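Local coordinates for protein putative acetyltransferase (Nocardia farcinica, PDB 3D9W) that probably transfers an acetyl group to arylamine substrates, as a bacterial member of the arylamine N-acetyltransferase family, at residues R141-P153 against T157-T169. Numbering follows the deposited sequence.
Sequences RGPLRPYELRPQP and TLGDWRFRLERRT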
loop_
_atom_site.group_PDB
_atom_site.type_symbol
_atom_site.label_atom_id
_atom_site.label_comp_id
_atom_site.label_asym_id
_atom_site.label_seq_id
_atom_site.Cartn_x
_atom_site.Cartn_y
_atom_site.Cartn_z
ATOM N N ARG A 141 -4.600 -1.030 3.742
ATOM C CA ARG A 141 -5.245 -1.097 5.046
ATOM C C ARG A 141 -4.263 -0.637 6.121
ATOM O O ARG A 141 -4.136 -1.259 7.176
ATOM C CB ARG A 141 -5.695 -2.530 5.332
ATOM C CG ARG A 141 -6.513 -2.722 6.612
ATOM C CD ARG A 141 -6.960 -4.167 6.707
ATOM N NE ARG A 141 -7.789 -4.470 7.870
ATOM C CZ ARG A 141 -7.348 -4.509 9.122
ATOM N NH1 ARG A 141 -6.073 -4.254 9.404
ATOM N NH2 ARG A 141 -8.186 -4.838 10.092
ATOM N N GLY A 142 -3.569 0.462 5.850
ATOM C CA GLY A 142 -2.607 0.960 6.804
ATOM C C GLY A 142 -1.488 -0.043 6.929
ATOM O O GLY A 142 -1.264 -0.821 6.006
ATOM N N PRO A 143 -0.772 -0.069 8.061
ATOM C CA PRO A 143 -0.934 0.778 9.244
ATOM C C PRO A 143 -0.809 2.264 8.947
ATOM O O PRO A 143 0.003 2.662 8.122
ATOM C CB PRO A 143 0.180 0.292 10.154
ATOM C CG PRO A 143 0.273 -1.122 9.820
ATOM C CD PRO A 143 0.241 -1.102 8.320
ATOM N N LEU A 144 -1.608 3.081 9.633
ATOM C CA LEU A 144 -1.568 4.534 9.437
ATOM C C LEU A 144 -0.467 5.245 10.232
ATOM O O LEU A 144 -0.484 6.463 10.370
ATOM C CB LEU A 144 -2.934 5.154 9.749
ATOM C CG LEU A 144 -3.669 4.723 11.016
ATOM C CD1 LEU A 144 -2.886 5.155 12.248
ATOM C CD2 LEU A 144 -5.061 5.341 11.014
ATOM N N ARG A 145 0.482 4.462 10.745
ATOM C CA ARG A 145 1.642 4.959 11.499
ATOM C C ARG A 145 2.699 3.904 11.273
ATOM O O ARG A 145 2.378 2.726 11.151
ATOM C CB ARG A 145 1.371 5.052 13.007
ATOM C CG ARG A 145 0.143 5.871 13.388
ATOM C CD ARG A 145 0.479 6.949 14.387
ATOM N NE ARG A 145 0.804 8.221 13.749
ATOM C CZ ARG A 145 -0.033 9.253 13.658
ATOM N NH1 ARG A 145 -1.256 9.161 14.159
ATOM N NH2 ARG A 145 0.365 10.387 13.088
ATOM N N PRO A 146 3.971 4.304 11.201
ATOM C CA PRO A 146 5.008 3.299 10.984
ATOM C C PRO A 146 5.183 2.428 12.223
ATOM O O PRO A 146 4.921 2.862 13.342
ATOM C CB PRO A 146 6.237 4.145 10.697
ATOM C CG PRO A 146 6.020 5.333 11.587
ATOM C CD PRO A 146 4.558 5.643 11.374
ATOM N N TYR A 147 5.596 1.186 12.022
ATOM C CA TYR A 147 5.832 0.304 13.147
ATOM C C TYR A 147 7.323 0.011 13.232
ATOM O O TYR A 147 7.973 -0.253 12.224
ATOM C CB TYR A 147 5.022 -0.990 13.024
ATOM C CG TYR A 147 5.239 -1.801 11.771
ATOM C CD1 TYR A 147 4.504 -1.548 10.617
ATOM C CD2 TYR A 147 6.122 -2.879 11.768
ATOM C CE1 TYR A 147 4.635 -2.356 9.496
ATOM C CE2 TYR A 147 6.263 -3.690 10.656
ATOM C CZ TYR A 147 5.515 -3.428 9.523
ATOM O OH TYR A 147 5.647 -4.253 8.430
ATOM N N GLU A 148 7.858 0.094 14.443
ATOM C CA GLU A 148 9.276 -0.132 14.680
ATOM C C GLU A 148 9.716 -1.529 14.256
ATOM O O GLU A 148 8.989 -2.508 14.454
ATOM C CB GLU A 148 9.586 0.105 16.158
ATOM C CG GLU A 148 10.992 -0.275 16.576
ATOM C CD GLU A 148 11.426 0.421 17.853
ATOM O OE1 GLU A 148 10.651 0.403 18.839
ATOM O OE2 GLU A 148 12.547 0.980 17.870
ATOM N N LEU A 149 10.907 -1.627 13.673
ATOM C CA LEU A 149 11.411 -2.920 13.223
ATOM C C LEU A 149 12.039 -3.734 14.354
ATOM O O LEU A 149 13.235 -4.005 14.317
ATOM C CB LEU A 149 12.453 -2.735 12.108
ATOM C CG LEU A 149 12.673 -3.857 11.080
ATOM C CD1 LEU A 149 14.135 -4.225 11.048
ATOM C CD2 LEU A 149 11.817 -5.078 11.403
ATOM N N ARG A 150 11.242 -4.125 15.349
ATOM C CA ARG A 150 11.746 -4.933 16.463
ATOM C C ARG A 150 10.676 -5.915 16.951
ATOM O O ARG A 150 9.489 -5.684 16.778
ATOM C CB ARG A 150 12.175 -4.049 17.633
ATOM C CG ARG A 150 11.012 -3.463 18.403
ATOM C CD ARG A 150 11.491 -2.652 19.585
ATOM N NE ARG A 150 10.387 -1.954 20.238
ATOM C CZ ARG A 150 9.491 -2.534 21.030
ATOM N NH1 ARG A 150 9.562 -3.835 21.281
ATOM N NH2 ARG A 150 8.517 -1.810 21.567
ATOM N N PRO A 151 11.092 -7.021 17.582
ATOM C CA PRO A 151 10.159 -8.028 18.088
ATOM C C PRO A 151 9.069 -7.432 18.972
ATOM O O PRO A 151 9.362 -6.761 19.965
ATOM C CB PRO A 151 11.068 -8.971 18.865
ATOM C CG PRO A 151 12.344 -8.903 18.110
ATOM C CD PRO A 151 12.486 -7.425 17.844
ATOM N N GLN A 152 7.813 -7.680 18.604
ATOM C CA GLN A 152 6.669 -7.183 19.361
ATOM C C GLN A 152 5.552 -8.216 19.272
ATOM O O GLN A 152 4.531 -8.003 18.624
ATOM C CB GLN A 152 6.192 -5.832 18.799
ATOM C CG GLN A 152 7.220 -4.702 18.922
ATOM C CD GLN A 152 6.755 -3.403 18.282
ATOM O OE1 GLN A 152 5.768 -2.797 18.708
ATOM N NE2 GLN A 152 7.468 -2.972 17.246
ATOM N N PRO A 153 5.737 -9.366 19.927
ATOM C CA PRO A 153 4.718 -10.415 19.892
ATOM C C PRO A 153 3.405 -10.002 20.543
ATOM O O PRO A 153 2.337 -10.492 20.174
ATOM C CB PRO A 153 5.398 -11.572 20.620
ATOM C CG PRO A 153 6.265 -10.873 21.612
ATOM C CD PRO A 153 6.860 -9.750 20.799
ATOM N N THR A 157 -0.954 -1.181 19.343
ATOM C CA THR A 157 -1.890 -0.474 18.471
ATOM C C THR A 157 -1.324 0.703 17.693
ATOM O O THR A 157 -0.688 1.583 18.260
ATOM C CB THR A 157 -3.102 0.046 19.269
ATOM O OG1 THR A 157 -2.643 0.874 20.342
ATOM C CG2 THR A 157 -3.901 -1.096 19.822
ATOM N N LEU A 158 -1.564 0.702 16.385
ATOM C CA LEU A 158 -1.152 1.782 15.494
ATOM C C LEU A 158 -2.498 2.425 15.203
ATOM O O LEU A 158 -3.280 1.913 14.404
ATOM C CB LEU A 158 -0.515 1.218 14.221
ATOM C CG LEU A 158 0.813 0.500 14.485
ATOM C CD1 LEU A 158 1.313 -0.107 13.192
ATOM C CD2 LEU A 158 1.844 1.470 15.063
ATOM N N GLY A 159 -2.769 3.540 15.869
ATOM C CA GLY A 159 -4.063 4.156 15.723
ATOM C C GLY A 159 -4.934 3.238 16.568
ATOM O O GLY A 159 -4.543 2.880 17.686
ATOM N N ASP A 160 -6.090 2.825 16.052
ATOM C CA ASP A 160 -6.969 1.928 16.799
ATOM C C ASP A 160 -6.956 0.520 16.242
ATOM O O ASP A 160 -7.798 -0.309 16.612
ATOM C CB ASP A 160 -8.404 2.426 16.790
ATOM C CG ASP A 160 -8.594 3.628 17.657
ATOM O OD1 ASP A 160 -8.038 3.643 18.773
ATOM O OD2 ASP A 160 -9.304 4.552 17.222
ATOM N N TRP A 161 -6.003 0.254 15.357
ATOM C CA TRP A 161 -5.884 -1.060 14.749
ATOM C C TRP A 161 -4.840 -1.846 15.527
ATOM O O TRP A 161 -3.789 -1.313 15.854
ATOM C CB TRP A 161 -5.500 -0.897 13.281
ATOM C CG TRP A 161 -6.431 0.051 12.569
ATOM C CD1 TRP A 161 -6.410 1.421 12.623
ATOM C CD2 TRP A 161 -7.582 -0.302 11.791
ATOM N NE1 TRP A 161 -7.483 1.936 11.933
ATOM C CE2 TRP A 161 -8.218 0.901 11.415
ATOM C CE3 TRP A 161 -8.139 -1.517 11.381
ATOM C CZ2 TRP A 161 -9.388 0.922 10.647
ATOM C CZ3 TRP A 161 -9.299 -1.494 10.620
ATOM C CH2 TRP A 161 -9.911 -0.281 10.261
ATOM N N ARG A 162 -5.149 -3.104 15.827
ATOM C CA ARG A 162 -4.267 -3.962 16.611
ATOM C C ARG A 162 -3.343 -4.841 15.767
ATOM O O ARG A 162 -3.778 -5.456 14.793
ATOM C CB ARG A 162 -5.119 -4.830 17.532
ATOM C CG ARG A 162 -6.120 -4.032 18.359
ATOM C CD ARG A 162 -7.419 -4.806 18.597
ATOM N NE ARG A 162 -7.197 -6.069 19.302
ATOM C CZ ARG A 162 -8.127 -7.008 19.470
ATOM N NH1 ARG A 162 -9.345 -6.820 18.977
ATOM N NH2 ARG A 162 -7.848 -8.132 20.131
ATOM N N PHE A 163 -2.071 -4.901 16.170
ATOM C CA PHE A 163 -1.047 -5.678 15.476
ATOM C C PHE A 163 -0.111 -6.434 16.421
ATOM O O PHE A 163 -0.207 -6.331 17.650
ATOM C CB PHE A 163 -0.172 -4.769 14.604
ATOM C CG PHE A 163 -0.925 -4.012 13.557
ATOM C CD1 PHE A 163 -1.213 -4.592 12.333
ATOM C CD2 PHE A 163 -1.345 -2.708 13.795
ATOM C CE1 PHE A 163 -1.911 -3.880 11.353
ATOM C CE2 PHE A 163 -2.042 -1.990 12.828
ATOM C CZ PHE A 163 -2.326 -2.578 11.603
ATOM N N ARG A 164 0.809 -7.175 15.800
ATOM C CA ARG A 164 1.832 -7.982 16.465
ATOM C C ARG A 164 2.964 -8.181 15.466
ATOM O O ARG A 164 2.745 -8.706 14.379
ATOM C CB ARG A 164 1.300 -9.369 16.843
ATOM C CG ARG A 164 0.406 -9.436 18.055
ATOM C CD ARG A 164 -0.178 -10.845 18.200
ATOM N NE ARG A 164 -1.173 -10.910 19.273
ATOM C CZ ARG A 164 -1.982 -11.944 19.502
ATOM N NH1 ARG A 164 -1.919 -13.025 18.724
ATOM N NH2 ARG A 164 -2.853 -11.896 20.516
ATOM N N LEU A 165 4.164 -7.749 15.826
ATOM C CA LEU A 165 5.311 -7.932 14.953
ATOM C C LEU A 165 6.059 -9.129 15.523
ATOM O O LEU A 165 6.374 -9.176 16.717
ATOM C CB LEU A 165 6.222 -6.701 14.951
ATOM C CG LEU A 165 6.867 -6.358 13.604
ATOM C CD1 LEU A 165 8.146 -5.582 13.847
ATOM C CD2 LEU A 165 7.179 -7.615 12.814
ATOM N N GLU A 166 6.347 -10.092 14.663
ATOM C CA GLU A 166 7.025 -11.296 15.092
ATOM C C GLU A 166 8.310 -11.524 14.311
ATOM O O GLU A 166 8.346 -11.289 13.105
ATOM C CB GLU A 166 6.065 -12.452 14.891
ATOM C CG GLU A 166 6.522 -13.793 15.363
ATOM C CD GLU A 166 5.325 -14.648 15.723
ATOM O OE1 GLU A 166 4.638 -14.282 16.711
ATOM O OE2 GLU A 166 5.063 -15.658 15.019
ATOM N N ARG A 167 9.366 -11.957 15.001
ATOM C CA ARG A 167 10.641 -12.236 14.343
ATOM C C ARG A 167 10.938 -13.729 14.388
ATOM O O ARG A 167 11.175 -14.296 15.450
ATOM C CB ARG A 167 11.808 -11.478 14.991
ATOM C CG ARG A 167 12.971 -11.258 14.004
ATOM C CD ARG A 167 14.309 -11.850 14.441
ATOM N NE ARG A 167 14.969 -11.044 15.466
ATOM C CZ ARG A 167 15.002 -11.359 16.760
ATOM N NH1 ARG A 167 14.414 -12.474 17.191
ATOM N NH2 ARG A 167 15.610 -10.554 17.625
ATOM N N ARG A 168 10.917 -14.364 13.226
ATOM C CA ARG A 168 11.183 -15.785 13.140
ATOM C C ARG A 168 12.482 -16.006 12.387
ATOM O O ARG A 168 13.189 -15.052 12.041
ATOM C CB ARG A 168 10.051 -16.494 12.392
ATOM C CG ARG A 168 8.711 -16.492 13.092
ATOM C CD ARG A 168 7.699 -17.320 12.295
ATOM N NE ARG A 168 6.341 -17.131 12.803
ATOM C CZ ARG A 168 5.230 -17.588 12.219
ATOM N NH1 ARG A 168 5.300 -18.285 11.082
ATOM N NH2 ARG A 168 4.037 -17.325 12.766
ATOM N N THR A 169 12.784 -17.275 12.134
ATOM C CA THR A 169 13.973 -17.649 11.393
ATOM C C THR A 169 13.531 -18.493 10.202
ATOM O O THR A 169 12.791 -19.469 10.359
ATOM C CB THR A 169 14.927 -18.492 12.241
ATOM O OG1 THR A 169 14.643 -18.279 13.625
ATOM C CG2 THR A 169 16.367 -18.096 11.964
HETATM O O HOH W 1 -5.153 -4.408 12.334
HETATM O O HOH W 2 -3.238 1.489 11.876
#
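Arg141 turns CG away from its own nitrogen (chi1 -174°) and runs extended from CG to NE, which carries its guanidinium to the rim of the Trp161 indole. Trp161 CZ3 lies over one face of the guanidinium, and NH2 comes 3.6 Å from CE3 of Trp161. The planes stand 79° apart and NH2 lies near the indole plane, so the indole edge meets the guanidinium face; the two do not stack flat. NH2 also forms a salt bridge with Glu243. NH1 holds a water that donates to the Arg162 carbonyl oxygen. Trp161 NE1 bonds to the Ser229 carbonyl oxygen.

Leu158 keeps CG opposite its carbonyl carbon (chi1 -66°) and sends both methyls into the bend at 143-147. CD1 touches CB of Pro143 and CB of Tyr147, while CD2 lies by CB of Arg145. Pro143, which follows a cis peptide bond, brings its CG to 3.5 Å from CZ of Phe163. A second water accepts from Leu144 N and donates to Leu158 O.

Further along, CD1 of Leu165 sits at the edge of the Tyr147 ring, 4.0 Å from CD2. Tyr147 OH bonds to Tyr191 OH. Gln152 and Leu165 form one antiparallel hydrogen-bonded pair, with Leu165 N 2.8 Å from Gln152 O. At the outer end, CG of Pro151 lies over one face of the Arg167 guanidinium, toward its rim, at 3.7 Å from NH2.

The contact brings edge strand 147-148 and its flanking chain against the hairpin of strands 155-158 and 161-169, which reverses through a type II' turn from Leu158 to Trp161. The two ends of one antiparallel sheet thus approach each other, through apolar side chains in the middle. Between the two segments, direct backbone pairing is confined to Gln152 and Leu165. The buried Arg141 charge is met by Glu243, which is consistent with an ionised guanidinium beside the indole.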